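Local coordinates for protein zinc chaperone AztD (Citrobacter koseri, PDB 6CMK) that acts as a periplasmic zinc chaperone, binding zinc ions and handing one directly to the solute-binding protein AztC of the AztABCD zinc transport system, at residues Asp32-Ile40 with Val50-Leu59; Phe127-Ala135 with Gln145-Leu153. All coordinates share one frame; numbering follows the deposited sequence.

Interaction 1 (Asp32-Ile40 with Val50-Leu59)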
ATOM      1  N   ASP B  32       2.303  19.524   3.208  1.00 31.46           N
ATOM      2  CA  ASP B  32       1.610  18.263   3.448  1.00 26.93           C
ATOM      3  C   ASP B  32       0.134  18.469   3.134  1.00 31.26           C
ATOM      4  O   ASP B  32      -0.521  19.307   3.762  1.00 31.29           O
ATOM      5  CB  ASP B  32       1.811  17.830   4.902  1.00 34.17           C
ATOM      6  CG  ASP B  32       1.675  16.349   5.094  1.00 50.12           C
ATOM      7  OD1 ASP B  32       0.539  15.839   5.004  1.00 61.39           O
ATOM      8  OD2 ASP B  32       2.710  15.695   5.341  1.00 52.22           O
ATOM      9  N   VAL B  33      -0.391  17.721   2.164  1.00 24.18           N
ATOM     10  CA  VAL B  33      -1.715  17.993   1.621  1.00 21.20           C
ATOM     11  C   VAL B  33      -2.596  16.770   1.796  1.00 21.67           C
ATOM     12  O   VAL B  33      -2.204  15.655   1.434  1.00 19.01           O
ATOM     13  CB  VAL B  33      -1.655  18.399   0.141  1.00 28.51           C
ATOM     14  CG1 VAL B  33      -3.065  18.633  -0.392  1.00 34.63           C
ATOM     15  CG2 VAL B  33      -0.806  19.645  -0.008  1.00 29.02           C
ATOM     16  N   THR B  34      -3.789  17.000   2.334  1.00 17.10           N
ATOM     17  CA  THR B  34      -4.840  16.001   2.467  1.00 19.39           C
ATOM     18  C   THR B  34      -5.907  16.300   1.427  1.00 15.16           C
ATOM     19  O   THR B  34      -6.341  17.448   1.291  1.00 21.36           O
ATOM     20  CB  THR B  34      -5.458  16.028   3.870  1.00 25.02           C
ATOM     21  OG1 THR B  34      -4.469  15.689   4.850  1.00 22.70           O
ATOM     22  CG2 THR B  34      -6.616  15.046   3.975  1.00 19.46           C
ATOM     23  N   ALA B  35      -6.331  15.279   0.693  1.00 13.41           N
ATOM     24  CA  ALA B  35      -7.351  15.514  -0.322  1.00 18.38           C
ATOM     25  C   ALA B  35      -8.193  14.264  -0.481  1.00 14.98           C
ATOM     26  O   ALA B  35      -7.655  13.165  -0.658  1.00 13.29           O
ATOM     27  CB  ALA B  35      -6.727  15.912  -1.666  1.00 19.91           C
ATOM     28  N   TRP B  36      -9.511  14.442  -0.405  1.00 16.30           N
ATOM     29  CA  TRP B  36     -10.467  13.367  -0.628  1.00 15.20           C
ATOM     30  C   TRP B  36     -11.626  13.900  -1.458  1.00 14.01           C
ATOM     31  O   TRP B  36     -12.049  15.047  -1.283  1.00 17.01           O
ATOM     32  CB  TRP B  36     -11.019  12.801   0.679  1.00 14.84           C
ATOM     33  CG  TRP B  36     -10.022  12.084   1.564  1.00 13.30           C
ATOM     34  CD1 TRP B  36      -9.061  12.655   2.341  1.00 14.58           C
ATOM     35  CD2 TRP B  36      -9.935  10.676   1.790  1.00 15.71           C
ATOM     36  NE1 TRP B  36      -8.369  11.692   3.035  1.00 15.66           N
ATOM     37  CE2 TRP B  36      -8.884  10.464   2.710  1.00 13.85           C
ATOM     38  CE3 TRP B  36     -10.630   9.572   1.302  1.00 13.42           C
ATOM     39  CZ2 TRP B  36      -8.527   9.201   3.147  1.00 13.22           C
ATOM     40  CZ3 TRP B  36     -10.269   8.317   1.743  1.00 12.12           C
ATOM     41  CH2 TRP B  36      -9.225   8.145   2.653  1.00 12.52           C
ATOM     42  N   ARG B  37     -12.153  13.055  -2.342  1.00 15.52           N
ATOM     43  CA  ARG B  37     -13.211  13.453  -3.257  1.00 15.68           C
ATOM     44  C   ARG B  37     -14.308  12.406  -3.287  1.00 13.98           C
ATOM     45  O   ARG B  37     -14.036  11.204  -3.234  1.00 13.23           O
ATOM     46  CB  ARG B  37     -12.647  13.676  -4.655  1.00 15.87           C
ATOM     47  CG  ARG B  37     -11.810  14.927  -4.707  1.00 17.78           C
ATOM     48  CD  ARG B  37     -11.036  15.067  -5.989  1.00 19.17           C
ATOM     49  NE  ARG B  37     -10.211  16.264  -5.932  1.00 19.69           N
ATOM     50  CZ  ARG B  37      -9.487  16.728  -6.939  1.00 22.21           C
ATOM     51  NH1 ARG B  37      -9.472  16.091  -8.096  1.00 21.84           N
ATOM     52  NH2 ARG B  37      -8.776  17.837  -6.782  1.00 23.64           N
ATOM     53  N   LEU B  38     -15.547  12.884  -3.343  1.00 13.30           N
ATOM     54  CA  LEU B  38     -16.721  12.052  -3.533  1.00 17.86           C
ATOM     55  C   LEU B  38     -17.131  12.076  -4.994  1.00 16.14           C
ATOM     56  O   LEU B  38     -17.089  13.121  -5.646  1.00 17.14           O
ATOM     57  CB  LEU B  38     -17.904  12.550  -2.701  1.00 13.81           C
ATOM     58  CG  LEU B  38     -17.651  12.836  -1.226  1.00 14.19           C
ATOM     59  CD1 LEU B  38     -18.917  13.426  -0.584  1.00 19.47           C
ATOM     60  CD2 LEU B  38     -17.216  11.569  -0.533  1.00 20.17           C
ATOM     61  N   PHE B  39     -17.574  10.928  -5.485  1.00 14.77           N
ATOM     62  CA  PHE B  39     -18.163  10.812  -6.810  1.00 14.65           C
ATOM     63  C   PHE B  39     -19.560  10.252  -6.624  1.00 15.34           C
ATOM     64  O   PHE B  39     -19.725   9.181  -6.033  1.00 14.32           O
ATOM     65  CB  PHE B  39     -17.289   9.934  -7.706  1.00 14.48           C
ATOM     66  CG  PHE B  39     -15.927  10.514  -7.925  1.00 14.65           C
ATOM     67  CD1 PHE B  39     -14.959  10.397  -6.948  1.00 15.59           C
ATOM     68  CD2 PHE B  39     -15.639  11.236  -9.067  1.00 15.54           C
ATOM     69  CE1 PHE B  39     -13.715  10.958  -7.116  1.00 20.15           C
ATOM     70  CE2 PHE B  39     -14.390  11.799  -9.244  1.00 17.07           C
ATOM     71  CZ  PHE B  39     -13.434  11.660  -8.267  1.00 15.88           C
ATOM     72  N   ILE B  40     -20.563  11.000  -7.085  1.00 16.41           N
ATOM     73  CA  ILE B  40     -21.953  10.743  -6.731  1.00 17.68           C
ATOM     74  C   ILE B  40     -22.774  10.689  -8.007  1.00 17.23           C
ATOM     75  O   ILE B  40     -22.809  11.661  -8.772  1.00 19.20           O
ATOM     76  CB  ILE B  40     -22.514  11.811  -5.783  1.00 20.81           C
ATOM     77  CG1 ILE B  40     -21.599  12.009  -4.567  1.00 19.34           C
ATOM     78  CG2 ILE B  40     -23.899  11.410  -5.321  1.00 23.88           C
ATOM     79  CD1 ILE B  40     -21.119  13.427  -4.442  1.00 26.53           C
ATOM     80  N   VAL B  50     -18.863  15.521  -8.659  1.00 20.39           N
ATOM     81  CA  VAL B  50     -17.626  15.359  -7.900  1.00 19.31           C
ATOM     82  C   VAL B  50     -17.610  16.450  -6.848  1.00 22.07           C
ATOM     83  O   VAL B  50     -17.800  17.627  -7.169  1.00 24.17           O
ATOM     84  CB  VAL B  50     -16.372  15.450  -8.789  1.00 20.78           C
ATOM     85  CG1 VAL B  50     -15.114  15.054  -7.981  1.00 19.66           C
ATOM     86  CG2 VAL B  50     -16.522  14.578 -10.027  1.00 21.59           C
ATOM     87  N   ILE B  51     -17.386  16.057  -5.603  1.00 16.74           N
ATOM     88  CA  ILE B  51     -17.471  16.962  -4.468  1.00 20.01           C
ATOM     89  C   ILE B  51     -16.218  16.774  -3.634  1.00 20.15           C
ATOM     90  O   ILE B  51     -15.746  15.648  -3.455  1.00 18.41           O
ATOM     91  CB  ILE B  51     -18.750  16.687  -3.654  1.00 19.15           C
ATOM     92  CG1 ILE B  51     -19.963  17.111  -4.500  1.00 27.50           C
ATOM     93  CG2 ILE B  51     -18.728  17.392  -2.289  1.00 24.44           C
ATOM     94  CD1 ILE B  51     -21.293  17.077  -3.785  1.00 42.03           C
ATOM     95  N   ASP B  52     -15.669  17.882  -3.148  1.00 18.52           N
ATOM     96  CA  ASP B  52     -14.585  17.819  -2.176  1.00 19.89           C
ATOM     97  C   ASP B  52     -15.136  17.268  -0.867  1.00 21.72           C
ATOM     98  O   ASP B  52     -16.022  17.871  -0.259  1.00 21.12           O
ATOM     99  CB  ASP B  52     -13.980  19.207  -1.979  1.00 23.57           C
ATOM    100  CG  ASP B  52     -12.748  19.201  -1.087  1.00 30.11           C
ATOM    101  OD1 ASP B  52     -12.605  18.321  -0.207  1.00 24.77           O
ATOM    102  OD2 ASP B  52     -11.905  20.097  -1.271  1.00 30.13           O
ATOM    103  N   ALA B  53     -14.631  16.110  -0.446  1.00 18.44           N
ATOM    104  CA  ALA B  53     -15.203  15.442   0.719  1.00 14.95           C
ATOM    105  C   ALA B  53     -14.962  16.230   2.000  1.00 21.55           C
ATOM    106  O   ALA B  53     -15.725  16.097   2.962  1.00 27.03           O
ATOM    107  CB  ALA B  53     -14.618  14.039   0.868  1.00 18.10           C
ATOM    108  N   LEU B  54     -13.904  17.037   2.044  1.00 19.89           N
ATOM    109  CA  LEU B  54     -13.514  17.655   3.305  1.00 27.09           C
ATOM    110  C   LEU B  54     -14.340  18.902   3.625  1.00 26.78           C
ATOM    111  O   LEU B  54     -14.519  19.229   4.804  1.00 26.71           O
ATOM    112  CB  LEU B  54     -12.014  17.966   3.274  1.00 28.65           C
ATOM    113  CG  LEU B  54     -11.123  16.786   2.842  1.00 40.84           C
ATOM    114  CD1 LEU B  54      -9.644  17.125   2.970  1.00 40.60           C
ATOM    115  CD2 LEU B  54     -11.426  15.505   3.620  1.00 38.70           C
ATOM    116  N   ASP B  55     -14.868  19.600   2.616  1.00 28.68           N
ATOM    117  CA  ASP B  55     -15.710  20.766   2.872  1.00 41.54           C
ATOM    118  C   ASP B  55     -16.967  20.828   2.013  1.00 38.76           C
ATOM    119  O   ASP B  55     -17.746  21.776   2.158  1.00 29.31           O
ATOM    120  CB  ASP B  55     -14.907  22.065   2.680  1.00 43.37           C
ATOM    121  CG  ASP B  55     -14.464  22.273   1.248  1.00 42.39           C
ATOM    122  OD1 ASP B  55     -14.786  21.430   0.384  1.00 39.06           O
ATOM    123  OD2 ASP B  55     -13.797  23.290   0.984  1.00 55.00           O
ATOM    124  N   GLY B  56     -17.185  19.872   1.117  1.00 29.21           N
ATOM    125  CA  GLY B  56     -18.448  19.781   0.425  1.00 28.02           C
ATOM    126  C   GLY B  56     -18.613  20.649  -0.800  1.00 31.51           C
ATOM    127  O   GLY B  56     -19.725  20.706  -1.338  1.00 30.02           O
ATOM    128  N   ASP B  57     -17.570  21.312  -1.288  1.00 30.87           N
ATOM    129  CA  ASP B  57     -17.815  22.180  -2.430  1.00 33.53           C
ATOM    130  C   ASP B  57     -17.707  21.394  -3.735  1.00 24.14           C
ATOM    131  O   ASP B  57     -17.055  20.346  -3.826  1.00 23.36           O
ATOM    132  CB  ASP B  57     -16.895  23.410  -2.440  1.00 57.21           C
ATOM    133  CG  ASP B  57     -15.423  23.067  -2.529  1.00 77.23           C
ATOM    134  OD1 ASP B  57     -15.080  21.879  -2.675  1.00 91.11           O
ATOM    135  OD2 ASP B  57     -14.605  24.011  -2.455  1.00 81.24           O
ATOM    136  N   LYS B  58     -18.412  21.900  -4.739  1.00 30.03           N
ATOM    137  CA  LYS B  58     -18.592  21.197  -5.999  1.00 39.87           C
ATOM    138  C   LYS B  58     -17.356  21.396  -6.865  1.00 33.42           C
ATOM    139  O   LYS B  58     -16.961  22.531  -7.146  1.00 40.33           O
ATOM    140  CB  LYS B  58     -19.843  21.711  -6.711  1.00 44.35           C
ATOM    141  CG  LYS B  58     -21.082  21.846  -5.823  1.00 58.10           C
ATOM    142  CD  LYS B  58     -21.750  20.508  -5.550  1.00 76.41           C
ATOM    143  CE  LYS B  58     -22.582  20.043  -6.740  1.00 86.29           C
ATOM    144  NZ  LYS B  58     -23.130  18.673  -6.536  1.00 83.17           N
ATOM    145  N   LEU B  59     -16.737  20.295  -7.276  1.00 21.64           N
ATOM    146  CA  LEU B  59     -15.570  20.353  -8.140  1.00 23.89           C
ATOM    147  C   LEU B  59     -15.910  20.168  -9.609  1.00 25.29           C
ATOM    148  O   LEU B  59     -15.257  20.774 -10.466  1.00 27.50           O
ATOM    149  CB  LEU B  59     -14.556  19.282  -7.720  1.00 24.81           C
ATOM    150  CG  LEU B  59     -13.504  19.630  -6.664  1.00 34.46           C
ATOM    151  CD1 LEU B  59     -14.003  20.627  -5.628  1.00 36.74           C
ATOM    152  CD2 LEU B  59     -13.030  18.343  -5.989  1.00 32.25           C
TER
HETATM  153  O   HOH W   1     -10.109  17.366  -0.529  1.00 24.83           O
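Asp-52 OD1 is gripped twice: a water donates to Asp-52 OD1 across 2.7 Å, and Leu-54 N donates on the anti side, 28° out of the carboxylate plane, closing an Asx turn. The same water accepts from Trp-36 N and so ties the turn of this antiparallel beta-propeller hairpin to strand 32-42, which pairs with strand 392-403 along its other edge. Within the turn, Ala-53 N donates to Trp-36 O at 2.9 Å from well above the carbonyl plane. The hydrogen-bonded pair Leu-38 and Ile-51 exchanges two backbone bonds, the shorter from Leu-38 N to Ile-51 O at 2.8 Å. On one face Val-50 sets CG1 over the Phe-39 ring as a CH-pi contact, 4.0 Å from the centroid. Extended from CG to NE (chi2 170°, chi3 -177°), Arg-37 carries NH1 to hydrogen bonds with the carbonyls of Ser-94 and Asp-110 in the adjoining sheet. On the other face Ala-53 CB packs against Trp-36 CB and Leu-38 CD2, and the two methyls of Leu-54 divide between neighbours, CD1 on Thr-34 CG2 and CD2 on Trp-36 CD1. Leu-59 CD2 lies over one face of the guanidinium, 3.5 Å from Arg-37 NE.

Interaction 2 (Phe127-Ala135 with Gln145-Leu153)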
ATOM      1  N   PHE B 127     -18.193  -4.815 -12.566  1.00 17.52           N
ATOM      2  CA  PHE B 127     -16.866  -4.266 -12.788  1.00 16.64           C
ATOM      3  C   PHE B 127     -15.962  -4.780 -11.679  1.00 16.15           C
ATOM      4  O   PHE B 127     -16.343  -4.749 -10.505  1.00 15.88           O
ATOM      5  CB  PHE B 127     -16.927  -2.736 -12.779  1.00 18.06           C
ATOM      6  CG  PHE B 127     -15.589  -2.061 -12.756  1.00 16.22           C
ATOM      7  CD1 PHE B 127     -14.915  -1.855 -11.560  1.00 16.09           C
ATOM      8  CD2 PHE B 127     -15.024  -1.580 -13.928  1.00 23.63           C
ATOM      9  CE1 PHE B 127     -13.692  -1.222 -11.549  1.00 16.54           C
ATOM     10  CE2 PHE B 127     -13.800  -0.936 -13.910  1.00 21.18           C
ATOM     11  CZ  PHE B 127     -13.139  -0.756 -12.722  1.00 18.73           C
ATOM     12  N   VAL B 128     -14.784  -5.280 -12.047  1.00 14.20           N
ATOM     13  CA  VAL B 128     -13.779  -5.699 -11.075  1.00 13.54           C
ATOM     14  C   VAL B 128     -12.437  -5.128 -11.498  1.00 18.49           C
ATOM     15  O   VAL B 128     -12.001  -5.331 -12.637  1.00 17.07           O
ATOM     16  CB  VAL B 128     -13.672  -7.230 -10.946  1.00 13.23           C
ATOM     17  CG1 VAL B 128     -12.591  -7.582  -9.919  1.00 14.49           C
ATOM     18  CG2 VAL B 128     -14.989  -7.853 -10.540  1.00 17.45           C
ATOM     19  N   GLU B 129     -11.773  -4.438 -10.577  1.00 15.44           N
ATOM     20  CA  GLU B 129     -10.413  -3.968 -10.793  1.00 12.33           C
ATOM     21  C   GLU B 129      -9.546  -4.415  -9.628  1.00 14.95           C
ATOM     22  O   GLU B 129      -9.989  -4.423  -8.473  1.00 15.50           O
ATOM     23  CB  GLU B 129     -10.367  -2.449 -10.947  1.00 14.03           C
ATOM     24  CG  GLU B 129      -8.984  -1.878 -11.223  1.00 16.91           C
ATOM     25  CD  GLU B 129      -8.184  -1.616  -9.960  1.00 15.73           C
ATOM     26  OE1 GLU B 129      -8.799  -1.486  -8.877  1.00 15.43           O
ATOM     27  OE2 GLU B 129      -6.944  -1.504 -10.064  1.00 16.05           O
ATOM     28  N   ARG B 130      -8.321  -4.831  -9.935  1.00 14.50           N
ATOM     29  CA  ARG B 130      -7.357  -5.124  -8.884  1.00 14.74           C
ATOM     30  C   ARG B 130      -5.955  -4.966  -9.443  1.00 12.17           C
ATOM     31  O   ARG B 130      -5.661  -5.436 -10.542  1.00 12.23           O
ATOM     32  CB  ARG B 130      -7.555  -6.534  -8.301  1.00 23.31           C
ATOM     33  CG  ARG B 130      -7.729  -7.648  -9.330  1.00 24.30           C
ATOM     34  CD  ARG B 130      -8.046  -8.984  -8.650  1.00 17.22           C
ATOM     35  NE  ARG B 130      -6.993  -9.377  -7.714  1.00 16.64           N
ATOM     36  CZ  ARG B 130      -5.826  -9.914  -8.065  1.00 15.44           C
ATOM     37  NH1 ARG B 130      -5.554 -10.135  -9.330  1.00 14.31           N
ATOM     38  NH2 ARG B 130      -4.928 -10.221  -7.145  1.00 19.85           N
ATOM     39  N   GLN B 131      -5.099  -4.273  -8.687  1.00 12.92           N
ATOM     40  CA  GLN B 131      -3.692  -4.089  -9.061  1.00 11.65           C
ATOM     41  C   GLN B 131      -3.539  -3.432 -10.433  1.00 13.06           C
ATOM     42  O   GLN B 131      -2.525  -3.615 -11.116  1.00 12.89           O
ATOM     43  CB  GLN B 131      -2.946  -5.419  -9.011  1.00 15.15           C
ATOM     44  CG  GLN B 131      -3.094  -6.113  -7.674  1.00 16.47           C
ATOM     45  CD  GLN B 131      -2.411  -7.456  -7.633  1.00 15.41           C
ATOM     46  OE1 GLN B 131      -2.372  -8.192  -8.626  1.00 16.25           O
ATOM     47  NE2 GLN B 131      -1.875  -7.792  -6.474  1.00 13.25           N
ATOM     48  N   GLY B 132      -4.522  -2.627 -10.823  1.00 12.69           N
ATOM     49  CA  GLY B 132      -4.513  -1.966 -12.105  1.00 15.25           C
ATOM     50  C   GLY B 132      -5.141  -2.772 -13.216  1.00 13.67           C
ATOM     51  O   GLY B 132      -5.377  -2.224 -14.300  1.00 17.43           O
ATOM     52  N   LYS B 133      -5.396  -4.057 -12.991  1.00 12.20           N
ATOM     53  CA  LYS B 133      -6.063  -4.887 -13.989  1.00 11.60           C
ATOM     54  C   LYS B 133      -7.564  -4.689 -13.870  1.00 12.51           C
ATOM     55  O   LYS B 133      -8.106  -4.687 -12.762  1.00 14.31           O
ATOM     56  CB  LYS B 133      -5.724  -6.361 -13.781  1.00 13.44           C
ATOM     57  CG  LYS B 133      -4.231  -6.692 -13.822  1.00 15.28           C
ATOM     58  CD  LYS B 133      -4.006  -8.173 -13.575  1.00 16.71           C
ATOM     59  CE  LYS B 133      -3.949  -8.494 -12.076  1.00 15.29           C
ATOM     60  NZ  LYS B 133      -2.611  -8.142 -11.507  1.00 16.31           N
ATOM     61  N   ILE B 134      -8.243  -4.551 -15.014  1.00 12.30           N
ATOM     62  CA  ILE B 134      -9.672  -4.222 -15.050  1.00 12.90           C
ATOM     63  C   ILE B 134     -10.398  -5.296 -15.843  1.00 14.03           C
ATOM     64  O   ILE B 134      -9.956  -5.672 -16.929  1.00 15.24           O
ATOM     65  CB  ILE B 134      -9.927  -2.840 -15.698  1.00 12.77           C
ATOM     66  CG1 ILE B 134      -9.325  -1.706 -14.865  1.00 14.89           C
ATOM     67  CG2 ILE B 134     -11.425  -2.597 -15.940  1.00 16.39           C
ATOM     68  CD1 ILE B 134      -9.001  -0.486 -15.699  1.00 20.06           C
ATOM     69  N   ALA B 135     -11.533  -5.761 -15.326  1.00 13.56           N
ATOM     70  CA  ALA B 135     -12.423  -6.638 -16.080  1.00 16.19           C
ATOM     71  C   ALA B 135     -13.820  -6.058 -16.012  1.00 16.63           C
ATOM     72  O   ALA B 135     -14.379  -5.932 -14.922  1.00 17.40           O
ATOM     73  CB  ALA B 135     -12.418  -8.068 -15.530  1.00 19.08           C
ATOM     74  N   GLN B 145     -14.506  -7.593 -21.195  1.00 16.43           N
ATOM     75  CA  GLN B 145     -13.448  -6.715 -21.680  1.00 16.30           C
ATOM     76  C   GLN B 145     -12.411  -6.524 -20.586  1.00 15.50           C
ATOM     77  O   GLN B 145     -12.745  -6.106 -19.477  1.00 17.90           O
ATOM     78  CB  GLN B 145     -14.019  -5.379 -22.137  1.00 19.75           C
ATOM     79  CG  GLN B 145     -14.947  -5.543 -23.328  1.00 20.08           C
ATOM     80  CD  GLN B 145     -15.502  -4.235 -23.845  1.00 18.94           C
ATOM     81  OE1 GLN B 145     -14.920  -3.168 -23.651  1.00 21.54           O
ATOM     82  NE2 GLN B 145     -16.634  -4.315 -24.518  1.00 20.84           N
ATOM     83  N   ILE B 146     -11.163  -6.858 -20.893  1.00 16.46           N
ATOM     84  CA  ILE B 146     -10.060  -6.750 -19.943  1.00 15.01           C
ATOM     85  C   ILE B 146      -9.111  -5.662 -20.428  1.00 14.68           C
ATOM     86  O   ILE B 146      -8.787  -5.585 -21.618  1.00 17.13           O
ATOM     87  CB  ILE B 146      -9.335  -8.102 -19.764  1.00 19.42           C
ATOM     88  CG1 ILE B 146     -10.169  -9.050 -18.891  1.00 30.03           C
ATOM     89  CG2 ILE B 146      -7.989  -7.928 -19.071  1.00 21.67           C
ATOM     90  CD1 ILE B 146     -11.354  -9.669 -19.587  1.00 42.50           C
ATOM     91  N   LEU B 147      -8.659  -4.825 -19.501  1.00 14.12           N
ATOM     92  CA  LEU B 147      -7.784  -3.713 -19.835  1.00 14.08           C
ATOM     93  C   LEU B 147      -6.988  -3.352 -18.590  1.00 13.92           C
ATOM     94  O   LEU B 147      -7.027  -4.061 -17.582  1.00 15.22           O
ATOM     95  CB  LEU B 147      -8.580  -2.528 -20.371  1.00 14.92           C
ATOM     96  CG  LEU B 147      -9.713  -2.003 -19.494  1.00 21.25           C
ATOM     97  CD1 LEU B 147      -9.875  -0.539 -19.786  1.00 23.05           C
ATOM     98  CD2 LEU B 147     -11.023  -2.748 -19.755  1.00 21.77           C
ATOM     99  N   GLY B 148      -6.232  -2.261 -18.683  1.00 16.08           N
ATOM    100  CA  GLY B 148      -5.360  -1.851 -17.601  1.00 13.30           C
ATOM    101  C   GLY B 148      -5.466  -0.367 -17.321  1.00 15.39           C
ATOM    102  O   GLY B 148      -5.632   0.441 -18.226  1.00 17.40           O
ATOM    103  N   GLU B 149      -5.335  -0.024 -16.035  1.00 13.88           N
ATOM    104  CA  GLU B 149      -5.501   1.352 -15.571  1.00 13.32           C
ATOM    105  C   GLU B 149      -4.394   2.275 -16.067  1.00 12.56           C
ATOM    106  O   GLU B 149      -4.648   3.450 -16.356  1.00 15.50           O
ATOM    107  CB  GLU B 149      -5.537   1.398 -14.038  1.00 15.89           C
ATOM    108  CG  GLU B 149      -5.755   2.815 -13.496  1.00 18.73           C
ATOM    109  CD  GLU B 149      -5.822   2.896 -11.977  1.00 21.75           C
ATOM    110  OE1 GLU B 149      -4.989   2.252 -11.310  1.00 24.70           O
ATOM    111  OE2 GLU B 149      -6.700   3.627 -11.450  1.00 16.29           O
ATOM    112  N   SER B 150      -3.155   1.786 -16.126  1.00 15.50           N
ATOM    113  CA  SER B 150      -2.061   2.644 -16.566  1.00 18.09           C
ATOM    114  C   SER B 150      -2.297   3.123 -17.991  1.00 17.95           C
ATOM    115  O   SER B 150      -2.143   4.313 -18.295  1.00 16.82           O
ATOM    116  CB  SER B 150      -0.731   1.903 -16.443  1.00 24.56           C
ATOM    117  OG  SER B 150       0.328   2.664 -17.002  1.00 29.99           O
ATOM    118  N   ALA B 151      -2.716   2.212 -18.869  1.00 14.41           N
ATOM    119  CA  ALA B 151      -3.060   2.598 -20.235  1.00 16.45           C
ATOM    120  C   ALA B 151      -4.226   3.580 -20.258  1.00 15.39           C
ATOM    121  O   ALA B 151      -4.184   4.596 -20.961  1.00 18.48           O
ATOM    122  CB  ALA B 151      -3.393   1.350 -21.050  1.00 21.52           C
ATOM    123  N   VAL B 152      -5.270   3.302 -19.477  1.00 16.49           N
ATOM    124  CA  VAL B 152      -6.443   4.172 -19.453  1.00 19.33           C
ATOM    125  C   VAL B 152      -6.046   5.598 -19.089  1.00 20.38           C
ATOM    126  O   VAL B 152      -6.481   6.567 -19.722  1.00 20.68           O
ATOM    127  CB  VAL B 152      -7.488   3.614 -18.473  1.00 28.96           C
ATOM    128  CG1 VAL B 152      -8.689   4.557 -18.353  1.00 63.53           C
ATOM    129  CG2 VAL B 152      -7.896   2.220 -18.906  1.00 59.50           C
ATOM    130  N   LEU B 153      -5.226   5.750 -18.049  1.00 20.01           N
ATOM    131  CA  LEU B 153      -4.854   7.089 -17.599  1.00 20.03           C
ATOM    132  C   LEU B 153      -4.038   7.838 -18.639  1.00 24.52           C
ATOM    133  O   LEU B 153      -4.082   9.074 -18.673  1.00 30.04           O
ATOM    134  CB  LEU B 153      -4.069   7.007 -16.289  1.00 19.48           C
ATOM    135  CG  LEU B 153      -4.934   6.768 -15.062  1.00 25.48           C
ATOM    136  CD1 LEU B 153      -4.066   6.296 -13.904  1.00 26.57           C
ATOM    137  CD2 LEU B 153      -5.684   8.053 -14.737  1.00 22.94           C
TER
HETATM  138  O   HOH W   2      -5.473   0.502  -9.209  1.00 15.84           O
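Gly-132 O accepts from Glu-149 N at 2.8 Å, in the carbonyl plane, where the antiparallel hairpin of strands 133-138 and 143-148, the middle pair of a four-stranded beta-propeller sheet, runs into the short helix 149-153. Gly-148 occupies the N-cap position of that helix. Further along, the hydrogen-bonded pair Ile-134 and Leu-147 exchanges two backbone bonds, from Ile-134 N to Leu-147 O at 2.9 Å and from Leu-147 N to Ile-134 O at 3.0 Å. CA-H...O contacts add to the same carbonyls: Ile-146 CA lies 3.2 Å from Ile-134 O, which already accepts from Leu-147 N.

The apolar part centres on Ile-134. Its CG2 meets Leu-147 CD2 at 3.8 Å, while Ile-134 CD1 extends over the start of the helix to lie 3.7 Å from Glu-149 N and within looser range of Val-152 CG2. Leu-147 takes the crowded first torsion (chi1 55°), with CG between the backbone N and the carbonyl carbon; this carries CG and CD2 across the Ile-134 side chain at a slant. Phe-80 of the preceding sheet also packs on Ile-134. On the other face, Ala-135 CB and Ile-146 CG1 touch lightly.

The polar part is a meeting of like charges. A type I' turn from Arg-130 to Lys-133 presents Gly-132 N to Glu-129 OE2, fixing that carboxylate beside Glu-149. Outside partners hold the acids as well: Glu-74 N donates to Glu-129 OE1, and Ser-73 and Thr-78 bond to Glu-149 OE2. The closeness of the two carboxylates would be expected to raise the cost of a double negative charge, which these partners probably offset. A single water between them donates to both, at 2.6 Å to Glu-129 OE2 and 2.8 Å to Glu-149 OE1.

How the interactions relate
Both interactions are largely buried hairpin contacts in separate sheets of the propeller, with centres about 24 Å apart and nearest atoms about 11 Å apart, and they follow one another along the chain without touching. Each uses antiparallel backbone pairing, but they differ at the end of the pairing: interaction 1 runs into an Asx turn, interaction 2 into a short helix. A water joins a backbone amide to an acid in the first and two acids in the second. Interaction 1 lies farther from the chain centre and away from the zinc sites; in interaction 2, Ala-135 has its side chain about 8 Å from that of zinc ligand His-126. Both touch the second copy of the protein in the assembly, although AztD is a monomer.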